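Local coordinates for putative major capsid protein (PDB 6G44) that probably builds the shell of the virophage mavirus as a self-assembling, trimeric double jelly-roll major capsid protein, at residues C[297-302]-C[319-324]; C[452-457]-C[468-473]; C[336-341]-C[351-356]. All coordinates share one frame; numbering follows the deposited sequence. Where two conformers were deposited one is given.

How the contacts relate
All three contacts join the two facing sheets of the C-terminal jelly roll. Contact 1 lies at the edge, contact 2 in the middle and contact 3 where the chain crosses between the sheets. The centres of contacts 1 and 2 are about 6 Å apart, and those of contacts 2 and 3 about 7 Å. Backbone bonds tie neighbours together: Ile299 O to Leu470 N (2.8 Å) in one sheet and His319 O to Phe456 N (2.8 Å) in the other, then Ala336 O to Phe473 N (2.8 Å) and probably Gly355 O to Val457 N (2.9 Å). Contacts 1 and 3, with centres about 12 Å apart, do not touch; contact 2 lies against both.

Contact 1. Residues C[297-302]-C[319-324]; sequences GNISSM and HILTTH
At this edge of the jelly-roll sandwich, residues 297-302 of strand 286-305 in one sheet face the start of strand 319-328 of the other. Their segments run 147° apart, and side chains and water join them. The tight part is Ile299 against Leu321 and the turn that follows. Ile299 holds CG1 anti to its backbone N (chi1 -165°) and, with chi2 extended, sends CD1 across the other backbone to 3.4 Å from Thr322 O, while CG2 rests 4.2 Å from Leu321 CB. Leu321, with CG anti to its own carbonyl carbon, brings CD2 against Ser301, 3.4 Å from Ser301 OG. Inward, Leu321 continues onto Phe456 and Leu470, so it belongs to the core between the sheets.

Toward solvent the fit loosens and water takes over. Ser301 OG reaches the opposite strand through a water, which lies 2.7 Å from that OG and donates to Ile320 O. At the other end a second water accepts from His324 N and donates to Asn298 O. The exposed His324 ring crosses Ile299 at about a right angle and takes Ile299 CD1 over one face, near the NE2 side of the rim, in a CH-pi contact 4.2 Å from the ring centroid. Thr323 steadies this turn: its hydroxyl is bonded to Val452 N in the neighbouring strand, and Thr323 OG1 donates to His324 O (2.9 Å) from above the carbonyl plane.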
loop_
_atom_site.group_PDB
_atom_site.type_symbol
_atom_site.label_atom_id
_atom_site.label_comp_id
_atom_site.label_asym_id
_atom_site.label_seq_id
_atom_site.Cartn_x
_atom_site.Cartn_y
_atom_site.Cartn_z
ATOM N N GLY C 297 -6.807 33.041 12.415
ATOM C CA GLY C 297 -6.784 33.515 13.786
ATOM C C GLY C 297 -5.883 32.684 14.642
ATOM O O GLY C 297 -5.637 31.494 14.374
ATOM N N ASN C 298 -5.353 33.315 15.678
ATOM C CA ASN C 298 -4.559 32.600 16.646
ATOM C C ASN C 298 -4.742 33.219 18.019
ATOM O O ASN C 298 -5.143 34.380 18.141
ATOM C CB ASN C 298 -3.086 32.556 16.241
ATOM C CG ASN C 298 -2.432 33.907 16.269
ATOM O OD1 ASN C 298 -1.820 34.280 17.266
ATOM N ND2 ASN C 298 -2.583 34.659 15.194
ATOM N N ILE C 299 -4.502 32.414 19.043
ATOM C CA ILE C 299 -4.505 32.882 20.429
ATOM C C ILE C 299 -3.671 31.925 21.243
ATOM O O ILE C 299 -3.616 30.724 20.918
ATOM C CB ILE C 299 -5.935 33.025 20.980
ATOM C CG1 ILE C 299 -5.918 33.856 22.281
ATOM C CG2 ILE C 299 -6.615 31.674 21.164
ATOM C CD1 ILE C 299 -7.273 34.358 22.673
ATOM N N SER C 300 -3.002 32.427 22.276
ATOM C CA SER C 300 -2.130 31.589 23.090
ATOM C C SER C 300 -2.408 31.743 24.576
ATOM O O SER C 300 -3.074 32.687 24.998
ATOM C CB SER C 300 -0.666 31.906 22.789
ATOM O OG SER C 300 -0.331 33.211 23.227
ATOM N N SER C 301 -1.911 30.789 25.351
ATOM C CA SER C 301 -1.907 30.879 26.809
ATOM C C SER C 301 -0.740 30.078 27.365
ATOM O O SER C 301 -0.144 29.216 26.685
ATOM C CB SER C 301 -3.216 30.389 27.409
ATOM O OG SER C 301 -3.350 28.971 27.281
ATOM N N MET C 302 -0.404 30.387 28.614
ATOM C CA MET C 302 0.510 29.578 29.384
ATOM C C MET C 302 -0.329 28.462 29.973
ATOM O O MET C 302 -1.223 28.714 30.771
ATOM C CB MET C 302 1.168 30.410 30.512
ATOM C CG MET C 302 2.149 29.627 31.391
ATOM S SD MET C 302 3.545 28.994 30.448
ATOM C CE MET C 302 4.567 28.272 31.723
ATOM N N HIS C 319 -7.096 21.979 29.106
ATOM C CA HIS C 319 -6.847 23.379 28.765
ATOM C C HIS C 319 -7.806 23.830 27.682
ATOM O O HIS C 319 -8.166 23.053 26.805
ATOM C CB HIS C 319 -5.424 23.544 28.274
ATOM C CG HIS C 319 -4.412 23.155 29.291
ATOM N ND1 HIS C 319 -4.214 23.897 30.436
ATOM C CD2 HIS C 319 -3.588 22.085 29.375
ATOM C CE1 HIS C 319 -3.281 23.310 31.166
ATOM N NE2 HIS C 319 -2.890 22.206 30.552
ATOM N N ILE C 320 -8.261 25.074 27.766
ATOM C CA ILE C 320 -9.182 25.633 26.778
ATOM C C ILE C 320 -8.610 26.900 26.187
ATOM O O ILE C 320 -8.100 27.785 26.905
ATOM C CB ILE C 320 -10.576 25.917 27.396
ATOM C CG1 ILE C 320 -11.151 24.643 28.038
ATOM C CG2 ILE C 320 -11.525 26.499 26.350
ATOM C CD1 ILE C 320 -12.398 24.826 28.888
ATOM N N LEU C 321 -8.724 27.022 24.874
ATOM C CA LEU C 321 -8.388 28.265 24.186
ATOM C C LEU C 321 -9.525 28.559 23.230
ATOM O O LEU C 321 -10.077 27.650 22.596
ATOM C CB LEU C 321 -7.065 28.153 23.428
ATOM C CG LEU C 321 -5.758 28.224 24.212
ATOM C CD1 LEU C 321 -4.549 27.865 23.356
ATOM C CD2 LEU C 321 -5.595 29.635 24.783
ATOM N N THR C 322 -9.875 29.845 23.121
ATOM C CA THR C 322 -10.910 30.294 22.217
ATOM C C THR C 322 -10.407 31.483 21.406
ATOM O O THR C 322 -9.976 32.490 21.982
ATOM C CB THR C 322 -12.186 30.724 22.984
ATOM O OG1 THR C 322 -12.626 29.658 23.847
ATOM C CG2 THR C 322 -13.301 31.070 22.034
ATOM N N THR C 323 -10.493 31.394 20.076
ATOM C CA THR C 323 -10.074 32.507 19.233
ATOM C C THR C 323 -10.961 33.714 19.494
ATOM O O THR C 323 -12.089 33.590 19.948
ATOM C CB THR C 323 -10.172 32.203 17.719
ATOM O OG1 THR C 323 -11.535 32.013 17.338
ATOM C CG2 THR C 323 -9.328 30.977 17.338
ATOM N N HIS C 324 -10.439 34.887 19.165
ATOM C CA HIS C 324 -11.290 36.046 18.990
ATOM C C HIS C 324 -12.177 35.775 17.773
ATOM O O HIS C 324 -11.935 34.815 17.004
ATOM C CB HIS C 324 -10.435 37.290 18.783
ATOM C CG HIS C 324 -9.548 37.604 19.950
ATOM N ND1 HIS C 324 -10.038 37.766 21.228
ATOM C CD2 HIS C 324 -8.205 37.752 20.039
ATOM C CE1 HIS C 324 -9.034 38.019 22.054
ATOM N NE2 HIS C 324 -7.912 38.017 21.356
HETATM O O HOH W 1 -7.980 34.964 17.759
HETATM O O HOH W 2 -5.704 27.943 28.005
#

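Contact 2. Residues C[452-457]-C[468-473]; sequences VQATFV and YKLEVF
Inside the jelly roll, residues 452-457 of strand 448-457 and 468-473 of strand 464-482 belong to opposite sheets of the sandwich and meet chiefly through side chains, their segments running 137° apart. Every second residue points inward, giving three buried pairs, each oriented differently. Val452 and Val472 come tip to tip: Val472 CG2, anti to its own carbonyl carbon, points at the fork of Val452 and sits 3.9 Å from Val452 CB. In the middle a long side chain meets a short one. Leu470, with CG anti to its backbone N (chi1 167°), stretches across so that CD1 lies 4.1 Å from Ala454 CB, while its other methyl turns toward the backbone of Val452.

The aromatic pair crosses obliquely. Phe456 takes the crowded first torsion (chi1 59°), with CG between the backbone N and carbonyl carbon, and the ring reaches inward until CE2 is 4.1 Å from Tyr468 CB. The Tyr468 hydroxyl is hydrogen-bonded to Glu460. Val339 of strand 334-341, the neighbour of 468-473 in its sheet, also touches Phe456, Tyr468 and Leu470. The closest approach of the contact is Leu470 CD2 to Val452 O, 3.6 Å.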
loop_
_atom_site.group_PDB
_atom_site.type_symbol
_atom_site.label_atom_id
_atom_site.label_comp_id
_atom_site.label_asym_id
_atom_site.label_seq_id
_atom_site.Cartn_x
_atom_site.Cartn_y
_atom_site.Cartn_z
ATOM N N VAL C 452 -13.597 29.732 17.279
ATOM C CA VAL C 452 -13.228 28.329 17.552
ATOM C C VAL C 452 -12.737 28.192 18.983
ATOM O O VAL C 452 -11.815 28.887 19.377
ATOM C CB VAL C 452 -12.134 27.870 16.563
ATOM C CG1 VAL C 452 -11.612 26.478 16.910
ATOM C CG2 VAL C 452 -12.692 27.897 15.139
ATOM N N GLN C 453 -13.345 27.268 19.730
ATOM C CA GLN C 453 -12.892 26.877 21.069
ATOM C C GLN C 453 -12.296 25.467 20.955
ATOM O O GLN C 453 -12.962 24.593 20.406
ATOM C CB GLN C 453 -14.080 26.855 22.024
ATOM C CG GLN C 453 -13.757 26.340 23.420
ATOM C CD GLN C 453 -14.985 25.992 24.221
ATOM O OE1 GLN C 453 -15.377 24.832 24.298
ATOM N NE2 GLN C 453 -15.638 27.015 24.777
ATOM N N ALA C 454 -11.081 25.273 21.440
ATOM C CA ALA C 454 -10.450 23.951 21.483
ATOM C C ALA C 454 -10.138 23.609 22.927
ATOM O O ALA C 454 -9.567 24.441 23.631
ATOM C CB ALA C 454 -9.158 23.937 20.683
ATOM N N THR C 455 -10.487 22.394 23.338
ATOM C CA THR C 455 -10.101 21.834 24.623
ATOM C C THR C 455 -9.023 20.788 24.343
ATOM O O THR C 455 -9.197 19.938 23.442
ATOM C CB THR C 455 -11.325 21.217 25.334
ATOM O OG1 THR C 455 -12.388 22.190 25.412
ATOM C CG2 THR C 455 -10.966 20.758 26.726
ATOM N N PHE C 456 -7.937 20.823 25.094
ATOM C CA PHE C 456 -6.769 20.024 24.750
ATOM C C PHE C 456 -5.925 19.669 25.939
ATOM O O PHE C 456 -5.967 20.329 26.987
ATOM C CB PHE C 456 -5.919 20.745 23.692
ATOM C CG PHE C 456 -5.434 22.107 24.130
ATOM C CD1 PHE C 456 -6.233 23.231 23.927
ATOM C CD2 PHE C 456 -4.207 22.259 24.749
ATOM C CE1 PHE C 456 -5.775 24.491 24.330
ATOM C CE2 PHE C 456 -3.744 23.510 25.140
ATOM C CZ PHE C 456 -4.555 24.612 24.946
ATOM N N VAL C 457 -5.137 18.622 25.752
ATOM C CA VAL C 457 -4.180 18.161 26.760
ATOM C C VAL C 457 -2.742 18.327 26.251
ATOM O O VAL C 457 -2.460 18.215 25.044
ATOM C CB VAL C 457 -4.434 16.693 27.172
ATOM C CG1 VAL C 457 -5.783 16.540 27.852
ATOM C CG2 VAL C 457 -4.328 15.732 25.984
ATOM N N TYR C 468 1.166 27.426 24.638
ATOM C CA TYR C 468 0.521 26.764 23.485
ATOM C C TYR C 468 -0.302 27.772 22.712
ATOM O O TYR C 468 -0.914 28.679 23.299
ATOM C CB TYR C 468 -0.368 25.560 23.913
ATOM C CG TYR C 468 0.502 24.368 24.244
ATOM C CD1 TYR C 468 1.173 24.301 25.454
ATOM C CD2 TYR C 468 0.736 23.354 23.310
ATOM C CE1 TYR C 468 2.036 23.260 25.744
ATOM C CE2 TYR C 468 1.589 22.300 23.592
ATOM C CZ TYR C 468 2.240 22.268 24.808
ATOM O OH TYR C 468 3.085 21.241 25.040
ATOM N N LYS C 469 -0.309 27.606 21.389
ATOM C CA LYS C 469 -1.002 28.509 20.485
ATOM C C LYS C 469 -2.050 27.748 19.671
ATOM O O LYS C 469 -1.716 26.838 18.914
ATOM C CB LYS C 469 -0.015 29.191 19.559
ATOM C CG LYS C 469 -0.632 30.178 18.594
ATOM C CD LYS C 469 0.388 30.726 17.605
ATOM C CE LYS C 469 1.281 31.771 18.233
ATOM N NZ LYS C 469 2.099 32.470 17.208
ATOM N N LEU C 470 -3.299 28.148 19.817
ATOM C CA LEU C 470 -4.408 27.683 18.960
ATOM C C LEU C 470 -4.334 28.459 17.653
ATOM O O LEU C 470 -4.297 29.690 17.661
ATOM C CB LEU C 470 -5.761 27.907 19.647
ATOM C CG LEU C 470 -7.019 27.778 18.794
ATOM C CD1 LEU C 470 -7.145 26.401 18.129
ATOM C CD2 LEU C 470 -8.282 28.085 19.568
ATOM N N GLU C 471 -4.290 27.756 16.522
ATOM C CA GLU C 471 -4.277 28.372 15.206
ATOM C C GLU C 471 -5.412 27.786 14.389
ATOM O O GLU C 471 -5.648 26.561 14.426
ATOM C CB GLU C 471 -2.967 28.107 14.484
ATOM C CG GLU C 471 -1.746 28.785 15.106
ATOM C CD GLU C 471 -0.474 28.497 14.318
ATOM O OE1 GLU C 471 -0.091 27.307 14.289
ATOM O OE2 GLU C 471 0.136 29.438 13.724
ATOM N N VAL C 472 -6.116 28.651 13.668
ATOM C CA VAL C 472 -7.183 28.266 12.747
ATOM C C VAL C 472 -6.760 28.754 11.377
ATOM O O VAL C 472 -6.552 29.956 11.174
ATOM C CB VAL C 472 -8.556 28.839 13.144
ATOM C CG1 VAL C 472 -9.634 28.393 12.160
ATOM C CG2 VAL C 472 -8.863 28.413 14.571
ATOM N N PHE C 473 -6.592 27.809 10.452
ATOM C CA PHE C 473 -6.218 28.128 9.083
ATOM C C PHE C 473 -7.402 27.961 8.169
ATOM O O PHE C 473 -8.255 27.112 8.414
ATOM C CB PHE C 473 -5.127 27.197 8.583
ATOM C CG PHE C 473 -3.852 27.303 9.347
ATOM C CD1 PHE C 473 -3.637 26.509 10.461
ATOM C CD2 PHE C 473 -2.864 28.198 8.963
ATOM C CE1 PHE C 473 -2.452 26.581 11.179
ATOM C CE2 PHE C 473 -1.677 28.292 9.710
ATOM C CZ PHE C 473 -1.482 27.475 10.804
#

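Contact 3. Residues C[336-341]-C[351-356]; sequences AVMVSQ and DQLAGI
A single antiparallel beta bridge marks the place where the chain, leaving strand 334-341 in one sheet of the jelly roll, turns back to enter strand 355-363 in the other. Ser340 and Leu353 form its non-hydrogen-bonded pair, their CA atoms 4.4 Å apart. On one flank Ala354 N donates to Val339 O (2.8 Å) almost along the C=O axis; on the other Gln341 N donates to Gln352 O (3.0 Å) from above the carbonyl plane. Beyond each bond a water carries on the link: one accepts from Val339 N and sits near Ala354 O, the other accepts from Gln352 N and donates to Gln341 OE1.

The side chains divide between the two faces. Val339 CG1 packs on Ala354 CB (3.8 Å), and Val339 CG2 lies 4.1 Å from Ile356 CD1, facing the core beside Phe456. On the other face Leu353 CD2 lies 3.2 Å from Ser340 OG, whose bond goes to Lys128, and 4.0 Å from Met338 SD.

Gln341 and Gln352 cross obliquely, their amide planes 79° apart. Gln341 runs extended over CB and CG of Gln352, its NE2 hydrogen-bonded to Glu460. Gln352 bends at chi2 (75°), so that NE2 returns to a lone pair of Leu353 O (2.9 Å) while OE1 accepts from Asn152. Paired briefly and then diverging, the segments make a connection that joins the two sheets of a jelly-roll beta sandwich.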
loop_
_atom_site.group_PDB
_atom_site.type_symbol
_atom_site.label_atom_id
_atom_site.label_comp_id
_atom_site.label_asym_id
_atom_site.label_seq_id
_atom_site.Cartn_x
_atom_site.Cartn_y
_atom_site.Cartn_z
ATOM N N ALA C 336 -8.571 24.271 9.125
ATOM C CA ALA C 336 -7.701 23.358 9.887
ATOM C C ALA C 336 -7.445 23.977 11.256
ATOM O O ALA C 336 -7.086 25.170 11.344
ATOM C CB ALA C 336 -6.393 23.081 9.168
ATOM N N VAL C 337 -7.594 23.180 12.298
ATOM C CA VAL C 337 -7.383 23.615 13.678
ATOM C C VAL C 337 -6.232 22.818 14.259
ATOM O O VAL C 337 -6.215 21.578 14.171
ATOM C CB VAL C 337 -8.648 23.373 14.525
ATOM C CG1 VAL C 337 -8.436 23.866 15.957
ATOM C CG2 VAL C 337 -9.842 24.050 13.897
ATOM N N MET C 338 -5.280 23.510 14.880
ATOM C CA MET C 338 -4.192 22.839 15.564
ATOM C C MET C 338 -3.752 23.695 16.732
ATOM O O MET C 338 -3.874 24.919 16.668
ATOM C CB MET C 338 -3.045 22.508 14.594
ATOM C CG MET C 338 -2.046 23.555 14.220
ATOM S SD MET C 338 -0.673 22.815 13.245
ATOM C CE MET C 338 -1.416 22.790 11.647
ATOM N N VAL C 339 -3.245 23.057 17.773
ATOM C CA VAL C 339 -2.718 23.734 18.953
ATOM C C VAL C 339 -1.254 23.348 19.077
ATOM O O VAL C 339 -0.953 22.192 19.348
ATOM C CB VAL C 339 -3.519 23.343 20.197
ATOM C CG1 VAL C 339 -2.924 24.022 21.442
ATOM C CG2 VAL C 339 -4.988 23.703 20.050
ATOM N N SER C 340 -0.335 24.302 18.872
ATOM C CA SER C 340 1.100 24.028 18.756
ATOM C C SER C 340 1.844 24.455 20.014
ATOM O O SER C 340 1.533 25.511 20.583
ATOM C CB SER C 340 1.709 24.757 17.540
ATOM O OG SER C 340 1.304 24.173 16.307
ATOM N N GLN C 341 2.830 23.658 20.424
ATOM C CA GLN C 341 3.762 24.074 21.477
ATOM C C GLN C 341 4.567 25.222 20.881
ATOM O O GLN C 341 5.190 25.075 19.826
ATOM C CB GLN C 341 4.655 22.893 21.843
ATOM C CG GLN C 341 5.670 23.179 22.939
ATOM C CD GLN C 341 6.573 21.994 23.125
ATOM O OE1 GLN C 341 7.421 21.715 22.274
ATOM N NE2 GLN C 341 6.342 21.238 24.197
ATOM N N ASP C 351 8.218 17.828 16.195
ATOM C CA ASP C 351 7.333 18.940 16.587
ATOM C C ASP C 351 6.216 18.441 17.505
ATOM O O ASP C 351 5.717 17.329 17.353
ATOM C CB ASP C 351 6.738 19.646 15.357
ATOM C CG ASP C 351 7.698 20.628 14.701
ATOM O OD1 ASP C 351 8.670 21.065 15.329
ATOM O OD2 ASP C 351 7.377 21.052 13.570
ATOM N N GLN C 352 5.831 19.273 18.464
ATOM C CA GLN C 352 4.802 18.937 19.428
ATOM C C GLN C 352 3.539 19.766 19.229
ATOM O O GLN C 352 3.577 21.008 19.204
ATOM C CB GLN C 352 5.330 19.191 20.830
ATOM C CG GLN C 352 4.362 18.817 21.935
ATOM C CD GLN C 352 4.291 17.320 22.110
ATOM O OE1 GLN C 352 5.218 16.718 22.668
ATOM N NE2 GLN C 352 3.238 16.706 21.603
ATOM N N LEU C 353 2.423 19.066 19.099
ATOM C CA LEU C 353 1.100 19.641 19.119
ATOM C C LEU C 353 0.402 19.100 20.356
ATOM O O LEU C 353 0.838 18.113 20.954
ATOM C CB LEU C 353 0.301 19.253 17.879
ATOM C CG LEU C 353 0.973 19.481 16.526
ATOM C CD1 LEU C 353 0.114 18.918 15.394
ATOM C CD2 LEU C 353 1.248 20.962 16.260
ATOM N N ALA C 354 -0.632 19.808 20.781
ATOM C CA ALA C 354 -1.489 19.318 21.845
ATOM C C ALA C 354 -2.464 18.257 21.316
ATOM O O ALA C 354 -2.758 18.220 20.108
ATOM C CB ALA C 354 -2.262 20.471 22.494
ATOM N N GLY C 355 -2.986 17.434 22.233
ATOM C CA GLY C 355 -4.054 16.476 21.889
ATOM C C GLY C 355 -5.387 17.176 22.062
ATOM O O GLY C 355 -5.756 17.512 23.198
ATOM N N ILE C 356 -6.119 17.406 20.977
ATOM C CA ILE C 356 -7.400 18.095 21.069
ATOM C C ILE C 356 -8.476 17.057 21.415
ATOM O O ILE C 356 -8.667 16.085 20.691
ATOM C CB ILE C 356 -7.753 18.850 19.777
ATOM C CG1 ILE C 356 -6.679 19.907 19.487
ATOM C CG2 ILE C 356 -9.156 19.472 19.879
ATOM C CD1 ILE C 356 -6.830 20.607 18.169
HETATM O O HOH W 3 -3.412 20.230 18.159
HETATM O O HOH W 4 7.717 21.418 19.335
#